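Local coordinates for protein ectonucleoside triphosphate diphosphohydrolase 4 (Homo sapiens, PDB 6WG5) that belongs to the GDA1/CD39 family, whose fold is related to that of actin, at residues A[232-242]-A[370-381]. Residues are numbered along the deposited sequence; the frame is centred on the assembly and turned at random.
Sequences IAYEVPKTVSF and YQPPIHFQNSEF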
ATOM      1  N   ILE A 232      -3.643   5.975  -2.105  1.00 24.02           N
ATOM      2  CA  ILE A 232      -3.008   6.370  -3.357  1.00 24.61           C
ATOM      3  C   ILE A 232      -1.688   7.047  -3.026  1.00 26.13           C
ATOM      4  O   ILE A 232      -1.616   7.882  -2.117  1.00 22.61           O
ATOM      5  CB  ILE A 232      -3.916   7.306  -4.186  1.00 19.79           C
ATOM      6  CG1 ILE A 232      -3.212   7.728  -5.475  1.00 25.07           C
ATOM      7  CG2 ILE A 232      -4.308   8.528  -3.371  1.00 19.52           C
ATOM      8  CD1 ILE A 232      -4.112   8.452  -6.461  1.00 26.11           C
ATOM      9  N   ALA A 233      -0.639   6.683  -3.763  1.00 26.53           N
ATOM     10  CA  ALA A 233       0.671   7.289  -3.568  1.00 25.46           C
ATOM     11  C   ALA A 233       1.383   7.386  -4.908  1.00 27.31           C
ATOM     12  O   ALA A 233       1.415   6.411  -5.665  1.00 24.61           O
ATOM     13  CB  ALA A 233       1.515   6.481  -2.578  1.00 24.54           C
ATOM     14  N   TYR A 234       1.955   8.554  -5.194  1.00 19.53           N
ATOM     15  CA  TYR A 234       2.708   8.727  -6.427  1.00 21.90           C
ATOM     16  C   TYR A 234       3.660   9.906  -6.290  1.00 22.50           C
ATOM     17  O   TYR A 234       3.520  10.746  -5.399  1.00 20.80           O
ATOM     18  CB  TYR A 234       1.779   8.928  -7.628  1.00 24.32           C
ATOM     19  CG  TYR A 234       0.775  10.043  -7.462  1.00 23.31           C
ATOM     20  CD1 TYR A 234       1.049  11.325  -7.915  1.00 22.92           C
ATOM     21  CD2 TYR A 234      -0.454   9.808  -6.866  1.00 23.96           C
ATOM     22  CE1 TYR A 234       0.128  12.343  -7.772  1.00 23.88           C
ATOM     23  CE2 TYR A 234      -1.380  10.817  -6.720  1.00 22.26           C
ATOM     24  CZ  TYR A 234      -1.085  12.081  -7.173  1.00 24.60           C
ATOM     25  OH  TYR A 234      -2.016  13.085  -7.022  1.00 30.64           O
ATOM     26  N   GLU A 235       4.633   9.948  -7.194  1.00 22.77           N
ATOM     27  CA  GLU A 235       5.615  11.018  -7.210  1.00 20.47           C
ATOM     28  C   GLU A 235       5.049  12.246  -7.907  1.00 25.88           C
ATOM     29  O   GLU A 235       4.317  12.136  -8.894  1.00 28.58           O
ATOM     30  CB  GLU A 235       6.889  10.561  -7.924  1.00 21.91           C
ATOM     31  CG  GLU A 235       7.958  11.641  -8.035  1.00 24.93           C
ATOM     32  CD  GLU A 235       9.153  11.204  -8.859  1.00 26.33           C
ATOM     33  OE1 GLU A 235       9.182  10.036  -9.300  1.00 28.35           O
ATOM     34  OE2 GLU A 235      10.062  12.036  -9.070  1.00 27.62           O
ATOM     35  N   VAL A 236       5.399  13.416  -7.387  1.00 28.73           N
ATOM     36  CA  VAL A 236       5.027  14.690  -7.996  1.00 30.32           C
ATOM     37  C   VAL A 236       6.295  15.303  -8.578  1.00 34.69           C
ATOM     38  O   VAL A 236       7.010  16.029  -7.872  1.00 37.14           O
ATOM     39  CB  VAL A 236       4.360  15.619  -6.973  1.00 30.89           C
ATOM     40  CG1 VAL A 236       3.887  16.899  -7.642  1.00 31.88           C
ATOM     41  CG2 VAL A 236       3.199  14.906  -6.291  1.00 30.93           C
ATOM     42  N   PRO A 237       6.624  15.040  -9.847  1.00 39.02           N
ATOM     43  CA  PRO A 237       7.940  15.474 -10.350  1.00 40.25           C
ATOM     44  C   PRO A 237       8.053  16.976 -10.531  1.00 36.89           C
ATOM     45  O   PRO A 237       9.103  17.552 -10.221  1.00 33.68           O
ATOM     46  CB  PRO A 237       8.070  14.732 -11.692  1.00 36.22           C
ATOM     47  CG  PRO A 237       6.922  13.762 -11.746  1.00 37.89           C
ATOM     48  CD  PRO A 237       5.856  14.327 -10.878  1.00 35.79           C
ATOM     49  N   LYS A 238       7.009  17.625 -11.035  1.00 51.54           N
ATOM     50  CA  LYS A 238       7.077  19.034 -11.390  1.00 54.82           C
ATOM     51  C   LYS A 238       6.679  19.920 -10.217  1.00 55.69           C
ATOM     52  O   LYS A 238       5.886  19.530  -9.355  1.00 54.82           O
ATOM     53  CB  LYS A 238       6.173  19.332 -12.586  1.00 58.95           C
ATOM     54  CG  LYS A 238       6.802  19.017 -13.932  1.00 69.68           C
ATOM     55  CD  LYS A 238       5.891  19.436 -15.078  1.00 82.98           C
ATOM     56  CE  LYS A 238       6.588  19.294 -16.424  1.00 87.83           C
ATOM     57  NZ  LYS A 238       5.678  18.744 -17.471  1.00 88.48           N
ATOM     58  N   THR A 239       7.244  21.126 -10.198  1.00 58.50           N
ATOM     59  CA  THR A 239       6.865  22.123  -9.207  1.00 59.96           C
ATOM     60  C   THR A 239       5.354  22.305  -9.195  1.00 56.67           C
ATOM     61  O   THR A 239       4.708  22.346 -10.245  1.00 57.51           O
ATOM     62  CB  THR A 239       7.552  23.458  -9.513  1.00 61.31           C
ATOM     63  OG1 THR A 239       8.973  23.273  -9.548  1.00 64.57           O
ATOM     64  CG2 THR A 239       7.209  24.500  -8.455  1.00 61.55           C
ATOM     65  N   VAL A 240       4.793  22.415  -7.996  1.00 51.85           N
ATOM     66  CA  VAL A 240       3.355  22.564  -7.810  1.00 54.58           C
ATOM     67  C   VAL A 240       3.061  24.016  -7.469  1.00 58.09           C
ATOM     68  O   VAL A 240       3.730  24.611  -6.614  1.00 59.41           O
ATOM     69  CB  VAL A 240       2.836  21.625  -6.706  1.00 55.49           C
ATOM     70  CG1 VAL A 240       1.327  21.764  -6.550  1.00 58.85           C
ATOM     71  CG2 VAL A 240       3.206  20.186  -7.016  1.00 53.71           C
ATOM     72  N   SER A 241       2.062  24.586  -8.136  1.00 64.05           N
ATOM     73  CA  SER A 241       1.597  25.942  -7.866  1.00 68.71           C
ATOM     74  C   SER A 241       0.266  25.842  -7.132  1.00 65.88           C
ATOM     75  O   SER A 241      -0.743  25.427  -7.715  1.00 66.22           O
ATOM     76  CB  SER A 241       1.461  26.742  -9.160  1.00 71.51           C
ATOM     77  OG  SER A 241       0.662  26.051 -10.106  1.00 71.07           O
ATOM     78  N   PHE A 242       0.265  26.215  -5.856  1.00 59.25           N
ATOM     79  CA  PHE A 242      -0.931  26.111  -5.036  1.00 62.06           C
ATOM     80  C   PHE A 242      -1.821  27.334  -5.217  1.00 69.88           C
ATOM     81  O   PHE A 242      -1.344  28.455  -5.420  1.00 76.39           O
ATOM     82  CB  PHE A 242      -0.559  25.954  -3.561  1.00 61.21           C
ATOM     83  CG  PHE A 242       0.305  24.758  -3.283  1.00 62.42           C
ATOM     84  CD1 PHE A 242      -0.261  23.510  -3.079  1.00 65.93           C
ATOM     85  CD2 PHE A 242       1.682  24.881  -3.225  1.00 58.82           C
ATOM     86  CE1 PHE A 242       0.532  22.409  -2.823  1.00 63.54           C
ATOM     87  CE2 PHE A 242       2.479  23.782  -2.971  1.00 61.30           C
ATOM     88  CZ  PHE A 242       1.904  22.545  -2.769  1.00 60.49           C
ATOM     89  N   TYR A 370      -7.188  17.409  -1.137  1.00 37.12           N
ATOM     90  CA  TYR A 370      -6.365  17.933  -2.217  1.00 39.65           C
ATOM     91  C   TYR A 370      -5.585  16.815  -2.895  1.00 38.88           C
ATOM     92  O   TYR A 370      -5.128  15.870  -2.246  1.00 33.75           O
ATOM     93  CB  TYR A 370      -5.401  18.991  -1.685  1.00 40.52           C
ATOM     94  CG  TYR A 370      -4.291  19.330  -2.652  1.00 38.59           C
ATOM     95  CD1 TYR A 370      -4.517  20.171  -3.733  1.00 39.20           C
ATOM     96  CD2 TYR A 370      -3.016  18.804  -2.486  1.00 38.01           C
ATOM     97  CE1 TYR A 370      -3.505  20.480  -4.622  1.00 38.70           C
ATOM     98  CE2 TYR A 370      -1.997  19.106  -3.369  1.00 35.21           C
ATOM     99  CZ  TYR A 370      -2.247  19.944  -4.436  1.00 38.81           C
ATOM    100  OH  TYR A 370      -1.236  20.249  -5.317  1.00 40.94           O
ATOM    101  N   GLN A 371      -5.433  16.933  -4.214  1.00 36.47           N
ATOM    102  CA  GLN A 371      -4.671  15.975  -5.002  1.00 35.62           C
ATOM    103  C   GLN A 371      -3.776  16.724  -5.984  1.00 32.98           C
ATOM    104  O   GLN A 371      -4.285  17.495  -6.805  1.00 38.98           O
ATOM    105  CB  GLN A 371      -5.606  15.026  -5.751  1.00 38.02           C
ATOM    106  CG  GLN A 371      -4.886  13.999  -6.610  1.00 36.42           C
ATOM    107  CD  GLN A 371      -5.837  13.037  -7.294  1.00 35.51           C
ATOM    108  OE1 GLN A 371      -6.561  12.293  -6.637  1.00 38.32           O
ATOM    109  NE2 GLN A 371      -5.838  13.047  -8.623  1.00 34.62           N
ATOM    110  N   PRO A 372      -2.458  16.536  -5.942  1.00 28.57           N
ATOM    111  CA  PRO A 372      -1.602  17.221  -6.903  1.00 29.58           C
ATOM    112  C   PRO A 372      -1.887  16.732  -8.308  1.00 33.00           C
ATOM    113  O   PRO A 372      -2.290  15.571  -8.510  1.00 33.61           O
ATOM    114  CB  PRO A 372      -0.184  16.840  -6.451  1.00 32.60           C
ATOM    115  CG  PRO A 372      -0.321  16.290  -5.084  1.00 32.37           C
ATOM    116  CD  PRO A 372      -1.681  15.705  -5.010  1.00 32.23           C
ATOM    117  N   PRO A 373      -1.681  17.578  -9.314  1.00 56.89           N
ATOM    118  CA  PRO A 373      -1.958  17.149 -10.687  1.00 57.53           C
ATOM    119  C   PRO A 373      -1.089  15.964 -11.075  1.00 52.75           C
ATOM    120  O   PRO A 373       0.080  15.874 -10.697  1.00 56.15           O
ATOM    121  CB  PRO A 373      -1.628  18.392 -11.521  1.00 60.31           C
ATOM    122  CG  PRO A 373      -0.647  19.151 -10.690  1.00 57.80           C
ATOM    123  CD  PRO A 373      -1.064  18.915  -9.269  1.00 59.22           C
ATOM    124  N   ILE A 374      -1.679  15.042 -11.830  1.00 35.49           N
ATOM    125  CA  ILE A 374      -0.975  13.872 -12.344  1.00 28.53           C
ATOM    126  C   ILE A 374      -0.696  14.093 -13.822  1.00 26.45           C
ATOM    127  O   ILE A 374      -1.601  14.452 -14.587  1.00 32.44           O
ATOM    128  CB  ILE A 374      -1.791  12.586 -12.127  1.00 32.75           C
ATOM    129  CG1 ILE A 374      -1.993  12.325 -10.630  1.00 36.85           C
ATOM    130  CG2 ILE A 374      -1.098  11.393 -12.784  1.00 28.06           C
ATOM    131  CD1 ILE A 374      -2.971  11.197 -10.330  1.00 34.72           C
ATOM    132  N   HIS A 375       0.556  13.881 -14.226  1.00 41.82           N
ATOM    133  CA  HIS A 375       0.942  13.945 -15.633  1.00 39.40           C
ATOM    134  C   HIS A 375       0.490  12.644 -16.293  1.00 39.28           C
ATOM    135  O   HIS A 375       1.263  11.706 -16.503  1.00 41.65           O
ATOM    136  CB  HIS A 375       2.444  14.160 -15.760  1.00 40.98           C
ATOM    137  CG  HIS A 375       2.873  14.669 -17.101  1.00 52.71           C
ATOM    138  ND1 HIS A 375       4.192  14.682 -17.503  1.00 62.29           N
ATOM    139  CD2 HIS A 375       2.161  15.194 -18.125  1.00 57.15           C
ATOM    140  CE1 HIS A 375       4.273  15.187 -18.722  1.00 67.09           C
ATOM    141  NE2 HIS A 375       3.054  15.505 -19.122  1.00 66.03           N
ATOM    142  N   PHE A 376      -0.803  12.593 -16.620  1.00 28.32           N
ATOM    143  CA  PHE A 376      -1.403  11.341 -17.075  1.00 27.32           C
ATOM    144  C   PHE A 376      -0.709  10.806 -18.323  1.00 26.49           C
ATOM    145  O   PHE A 376      -0.474   9.598 -18.437  1.00 28.30           O
ATOM    146  CB  PHE A 376      -2.899  11.536 -17.333  1.00 24.85           C
ATOM    147  CG  PHE A 376      -3.717  11.682 -16.078  1.00 27.20           C
ATOM    148  CD1 PHE A 376      -3.778  10.652 -15.151  1.00 24.13           C
ATOM    149  CD2 PHE A 376      -4.431  12.841 -15.830  1.00 27.69           C
ATOM    150  CE1 PHE A 376      -4.530  10.783 -13.997  1.00 26.17           C
ATOM    151  CE2 PHE A 376      -5.185  12.976 -14.678  1.00 24.06           C
ATOM    152  CZ  PHE A 376      -5.235  11.945 -13.763  1.00 21.64           C
ATOM    153  N   GLN A 377      -0.372  11.685 -19.268  1.00 38.34           N
ATOM    154  CA  GLN A 377       0.251  11.225 -20.504  1.00 42.92           C
ATOM    155  C   GLN A 377       1.634  10.626 -20.271  1.00 43.30           C
ATOM    156  O   GLN A 377       2.124   9.885 -21.129  1.00 46.30           O
ATOM    157  CB  GLN A 377       0.343  12.373 -21.514  1.00 49.07           C
ATOM    158  CG  GLN A 377       1.044  13.628 -21.001  1.00 57.73           C
ATOM    159  CD  GLN A 377       0.072  14.674 -20.482  1.00 62.15           C
ATOM    160  OE1 GLN A 377      -0.900  14.354 -19.795  1.00 60.13           O
ATOM    161  NE2 GLN A 377       0.330  15.936 -20.815  1.00 62.36           N
ATOM    162  N   ASN A 378       2.268  10.918 -19.132  1.00 38.13           N
ATOM    163  CA  ASN A 378       3.594  10.386 -18.802  1.00 35.05           C
ATOM    164  C   ASN A 378       3.579   9.896 -17.350  1.00 35.05           C
ATOM    165  O   ASN A 378       4.172  10.511 -16.463  1.00 34.46           O
ATOM    166  CB  ASN A 378       4.677  11.440 -19.028  1.00 35.48           C
ATOM    167  CG  ASN A 378       6.060  10.931 -18.687  1.00 35.94           C
ATOM    168  OD1 ASN A 378       6.264   9.730 -18.518  1.00 39.25           O
ATOM    169  ND2 ASN A 378       7.019  11.841 -18.584  1.00 36.95           N
ATOM    170  N   SER A 379       2.899   8.776 -17.114  1.00 39.97           N
ATOM    171  CA  SER A 379       2.792   8.214 -15.774  1.00 32.51           C
ATOM    172  C   SER A 379       2.431   6.739 -15.885  1.00 33.68           C
ATOM    173  O   SER A 379       2.086   6.240 -16.960  1.00 31.66           O
ATOM    174  CB  SER A 379       1.750   8.964 -14.940  1.00 34.63           C
ATOM    175  OG  SER A 379       0.443   8.736 -15.435  1.00 35.64           O
ATOM    176  N   GLU A 380       2.523   6.045 -14.752  1.00 28.35           N
ATOM    177  CA  GLU A 380       2.111   4.650 -14.655  1.00 23.08           C
ATOM    178  C   GLU A 380       1.760   4.355 -13.205  1.00 27.15           C
ATOM    179  O   GLU A 380       2.339   4.934 -12.282  1.00 26.86           O
ATOM    180  CB  GLU A 380       3.202   3.694 -15.152  1.00 23.21           C
ATOM    181  CG  GLU A 380       4.502   3.764 -14.368  1.00 28.62           C
ATOM    182  CD  GLU A 380       5.588   2.882 -14.956  1.00 32.51           C
ATOM    183  OE1 GLU A 380       5.359   1.660 -15.081  1.00 30.17           O
ATOM    184  OE2 GLU A 380       6.670   3.414 -15.296  1.00 33.03           O
ATOM    185  N   PHE A 381       0.801   3.449 -13.017  1.00 23.32           N
ATOM    186  CA  PHE A 381       0.325   3.079 -11.693  1.00 20.26           C
ATOM    187  C   PHE A 381       0.142   1.572 -11.615  1.00 22.45           C
ATOM    188  O   PHE A 381      -0.169   0.916 -12.611  1.00 22.52           O
ATOM    189  CB  PHE A 381      -1.009   3.759 -11.354  1.00 19.97           C
ATOM    190  CG  PHE A 381      -0.871   5.184 -10.904  1.00 21.56           C
ATOM    191  CD1 PHE A 381      -0.959   5.510  -9.559  1.00 19.26           C
ATOM    192  CD2 PHE A 381      -0.663   6.199 -11.822  1.00 17.17           C
ATOM    193  CE1 PHE A 381      -0.840   6.823  -9.139  1.00 18.47           C
ATOM    194  CE2 PHE A 381      -0.543   7.513 -11.408  1.00 21.58           C
ATOM    195  CZ  PHE A 381      -0.631   7.824 -10.064  1.00 18.73           C
TER
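One hydrogen bond joins 232-242 to 370-381: Y234 OH donates to P372 O at 2.9 Å. The C=O...donor angle of 133°, with a slight tilt out of the carbonyl plane, places the hydroxyl to one side of the C=O direction. This carbonyl meets the tyrosine at the hydroxyl edge of its ring, where Q371 CG also approaches. The Q371 amide lies nearly perpendicular to the ring, and its NE2 bonds instead to the backbone O of F457.

The rest of the ring is contacted by I374 and F381. I374 CD1 lies over one face, 4.1 Å from the Y234 ring centroid and not far from the normal, evidence for a CH-pi contact. CG1 of I374 reaches Y234 CE1 at 3.6 Å. F381 meets the tyrosine near its CB end, its CZ 3.6 Å from Y234 CB. The two ring planes are inclined at 64°. The chi1 of 54° sets Y234 CG between its backbone N and carbonyl carbon; I374 and F381 both come from one side of the ring plane, I374 farther out toward the hydroxyl that reaches P372 O.

Apolar packing continues the contact beyond the strand. V236 CG2 meets the P372 ring at CB, 3.9 Å away. Farther on, F242 CE1 lies 4.0 Å from Y370 CZ, the rings oblique to each other; high B factors make the F242 position less certain. Separately, Y370 OH approaches V240 CG1 at 3.2 Å.

The contact thus lays the loop leading into strand 381-385 against the end of strand 229-235, in one mixed sheet where strand 221-225 runs between those two. On the other flank of 229-235, strand 270-279 supplies Y274, whose hydroxyl bonds to Y370 O and whose side chain touches P372, while helix 245-254 packs against both F242 and Y370 through Q247 and A251.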